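Sugar ABC transporter (Agrobacterium radiobacter, PDB 4RXT) binds arabinopyranose and probably serves as the periplasmic solute-binding component of a sugar ABC transporter. Local coordinates at residues 26-32 / 253-257. Numbering follows the deposited sequence.
Sequences ARKAGKD and GYDGI
Segments 26-32 and 253-257 are both alpha-helix, parts of helices 17-33 and 249-264. Backbone bonds G30 N to A26 O at 2.9 Å and I257 N to G253 O at 3.1 Å mark the i to i+4 pattern. Their short axes run in broadly the same direction, cross at -43° and approach to 7.4 Å. The register is set by A26 and G253, whose CA atoms lie 4.3 Å apart. A side chain on G253 would clash with the A26 backbone, so the glycine permits this close passage. A26 CA makes a CA-H...O contact with G253 O at 3.5 Å. A26 and A29 pack against I257: A26 CB to I257 CG1 at 3.7 Å, A29 CB to I257 CB at 3.8 Å. Y254 has chi1 t and chi2 -79°, which lays its ring along the first helix. A29 CB sits over one ring face in a CH-pi contact, 3.8 Å from the centroid. At the ring edge, Y254 OH donates a hydrogen bond to D32 OD2 at 2.6 Å. With D32 chi1 m and K28 chi1 t, chi2 p, the same carboxylate forms a salt bridge within its helix, K28 NZ to D32 OD2 at 2.8 Å. V37, in a loop, touches both A26 and I257. Close helix packing at a glycine and two alanines, flanked by Y254 and I257, joins the first helix of the N-terminal lobe to a late helix that returns to it, as in the two-lobed periplasmic binding protein fold with its sugar site between the lobes.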
ATOM      1  N   ALA A  26     -11.822   9.835   3.908  1.00 14.06           N
ATOM      2  CA  ALA A  26     -13.207   9.478   3.708  1.00 16.11           C
ATOM      3  C   ALA A  26     -14.109  10.237   4.684  1.00 15.57           C
ATOM      4  O   ALA A  26     -15.188  10.715   4.312  1.00 16.29           O
ATOM      5  CB  ALA A  26     -13.383   7.970   3.864  1.00 14.54           C
ATOM      6  N   ARG A  27     -13.644  10.353   5.928  1.00 15.85           N
ATOM      7  CA  ARG A  27     -14.399  11.046   6.993  1.00 17.08           C
ATOM      8  C   ARG A  27     -14.591  12.523   6.624  1.00 20.78           C
ATOM      9  O   ARG A  27     -15.692  13.093   6.768  1.00 19.13           O
ATOM     10  CB  ARG A  27     -13.647  10.938   8.362  1.00 16.79           C
ATOM     11  CG  ARG A  27     -14.389  11.462   9.568  1.00 21.19           C
ATOM     12  CD  ARG A  27     -13.528  11.271  10.811  1.00 25.20           C
ATOM     13  NE  ARG A  27     -13.082   9.862  10.900  1.00 28.25           N
ATOM     14  CZ  ARG A  27     -11.815   9.450  11.024  1.00 40.33           C
ATOM     15  NH1 ARG A  27     -11.547   8.157  11.094  1.00 37.76           N
ATOM     16  NH2 ARG A  27     -10.808  10.311  11.095  1.00 39.84           N
ATOM     17  N   LYS A  28     -13.490  13.151   6.209  1.00 17.30           N
ATOM     18  CA  LYS A  28     -13.527  14.579   5.888  1.00 22.18           C
ATOM     19  C   LYS A  28     -14.493  14.797   4.711  1.00 22.96           C
ATOM     20  O   LYS A  28     -15.311  15.731   4.695  1.00 20.68           O
ATOM     21  CB  LYS A  28     -12.121  15.096   5.577  1.00 28.37           C
ATOM     22  CG  LYS A  28     -12.036  16.584   5.281  1.00 28.29           C
ATOM     23  CD  LYS A  28     -12.440  17.445   6.464  1.00 33.25           C
ATOM     24  CE  LYS A  28     -12.240  18.949   6.180  1.00 40.38           C
ATOM     25  NZ  LYS A  28     -12.355  19.306   4.735  1.00 64.31           N
ATOM     26  N   ALA A  29     -14.406  13.912   3.720  1.00 18.28           N
ATOM     27  CA  ALA A  29     -15.310  13.996   2.567  1.00 16.95           C
ATOM     28  C   ALA A  29     -16.774  13.874   2.996  1.00 23.82           C
ATOM     29  O   ALA A  29     -17.626  14.613   2.515  1.00 19.53           O
ATOM     30  CB  ALA A  29     -14.980  12.946   1.537  1.00 18.32           C
ATOM     31  N   GLY A  30     -17.060  12.930   3.896  1.00 18.14           N
ATOM     32  CA  GLY A  30     -18.412  12.781   4.414  1.00 20.62           C
ATOM     33  C   GLY A  30     -18.920  14.092   5.014  1.00 21.67           C
ATOM     34  O   GLY A  30     -20.037  14.511   4.769  1.00 18.99           O
ATOM     35  N   LYS A  31     -18.081  14.723   5.802  1.00 17.34           N
ATOM     36  CA  LYS A  31     -18.437  15.996   6.465  1.00 23.02           C
ATOM     37  C   LYS A  31     -18.603  17.112   5.418  1.00 19.58           C
ATOM     38  O   LYS A  31     -19.553  17.917   5.458  1.00 24.87           O
ATOM     39  CB  LYS A  31     -17.372  16.382   7.501  1.00 24.77           C
ATOM     40  CG  LYS A  31     -17.374  15.548   8.787  1.00 41.89           C
ATOM     41  CD  LYS A  31     -16.484  16.159   9.886  1.00 80.35           C
ATOM     42  CE  LYS A  31     -15.468  15.179  10.494  1.00 72.43           C
ATOM     43  NZ  LYS A  31     -16.003  14.312  11.593  1.00 63.53           N
ATOM     44  N   ASP A  32     -17.672  17.176   4.473  1.00 21.42           N
ATOM     45  CA  ASP A  32     -17.682  18.274   3.499  1.00 22.28           C
ATOM     46  C   ASP A  32     -18.909  18.187   2.608  1.00 31.71           C
ATOM     47  O   ASP A  32     -19.518  19.201   2.261  1.00 26.03           O
ATOM     48  CB  ASP A  32     -16.432  18.275   2.599  1.00 23.46           C
ATOM     49  CG  ASP A  32     -15.186  18.765   3.294  1.00 31.92           C
ATOM     50  OD1 ASP A  32     -15.277  19.237   4.459  1.00 29.77           O
ATOM     51  OD2 ASP A  32     -14.094  18.657   2.661  1.00 31.17           O
ATOM     52  N   GLY A 253      -9.163   8.006   0.021  1.00 14.02           N
ATOM     53  CA  GLY A 253     -10.338   8.066   0.884  1.00 15.91           C
ATOM     54  C   GLY A 253     -11.289   9.200   0.519  1.00 13.57           C
ATOM     55  O   GLY A 253     -12.490   8.992   0.355  1.00 15.10           O
ATOM     56  N   TYR A 254     -10.719  10.389   0.351  1.00 13.55           N
ATOM     57  CA  TYR A 254     -11.504  11.590   0.086  1.00 13.51           C
ATOM     58  C   TYR A 254     -12.194  11.511  -1.271  1.00 15.46           C
ATOM     59  O   TYR A 254     -13.423  11.659  -1.380  1.00 16.06           O
ATOM     60  CB  TYR A 254     -10.634  12.850   0.195  1.00 16.41           C
ATOM     61  CG  TYR A 254     -11.467  14.114   0.217  1.00 19.92           C
ATOM     62  CD1 TYR A 254     -11.989  14.645  -0.953  1.00 18.13           C
ATOM     63  CD2 TYR A 254     -11.802  14.726   1.426  1.00 18.30           C
ATOM     64  CE1 TYR A 254     -12.787  15.777  -0.925  1.00 17.83           C
ATOM     65  CE2 TYR A 254     -12.586  15.868   1.468  1.00 23.62           C
ATOM     66  CZ  TYR A 254     -13.076  16.391   0.296  1.00 19.77           C
ATOM     67  OH  TYR A 254     -13.881  17.504   0.388  1.00 24.02           O
ATOM     68  N   ASP A 255     -11.378  11.353  -2.310  1.00 15.10           N
ATOM     69  CA  ASP A 255     -11.871  11.343  -3.655  1.00 16.32           C
ATOM     70  C   ASP A 255     -12.610  10.032  -3.918  1.00 15.36           C
ATOM     71  O   ASP A 255     -13.447   9.983  -4.816  1.00 16.76           O
ATOM     72  CB  ASP A 255     -10.772  11.578  -4.672  1.00 17.03           C
ATOM     73  CG  ASP A 255     -10.380  13.038  -4.780  1.00 20.61           C
ATOM     74  OD1 ASP A 255     -11.069  13.910  -4.201  1.00 43.22           O
ATOM     75  OD2 ASP A 255      -9.398  13.324  -5.481  1.00 29.63           O
ATOM     76  N   GLY A 256     -12.330   8.985  -3.146  1.00 15.49           N
ATOM     77  CA  GLY A 256     -13.174   7.782  -3.202  1.00 16.44           C
ATOM     78  C   GLY A 256     -14.623   8.052  -2.855  1.00 13.66           C
ATOM     79  O   GLY A 256     -15.540   7.687  -3.589  1.00 14.16           O
ATOM     80  N   ILE A 257     -14.831   8.650  -1.684  1.00 13.54           N
ATOM     81  CA  ILE A 257     -16.165   9.064  -1.272  1.00 14.94           C
ATOM     82  C   ILE A 257     -16.788  10.071  -2.237  1.00 14.55           C
ATOM     83  O   ILE A 257     -17.929   9.917  -2.648  1.00 15.26           O
ATOM     84  CB  ILE A 257     -16.170   9.621   0.150  1.00 16.43           C
ATOM     85  CG1 ILE A 257     -15.787   8.529   1.140  1.00 15.20           C
ATOM     86  CG2 ILE A 257     -17.532  10.255   0.472  1.00 15.92           C
ATOM     87  CD1 ILE A 257     -16.709   7.319   1.228  1.00 18.26           C
TER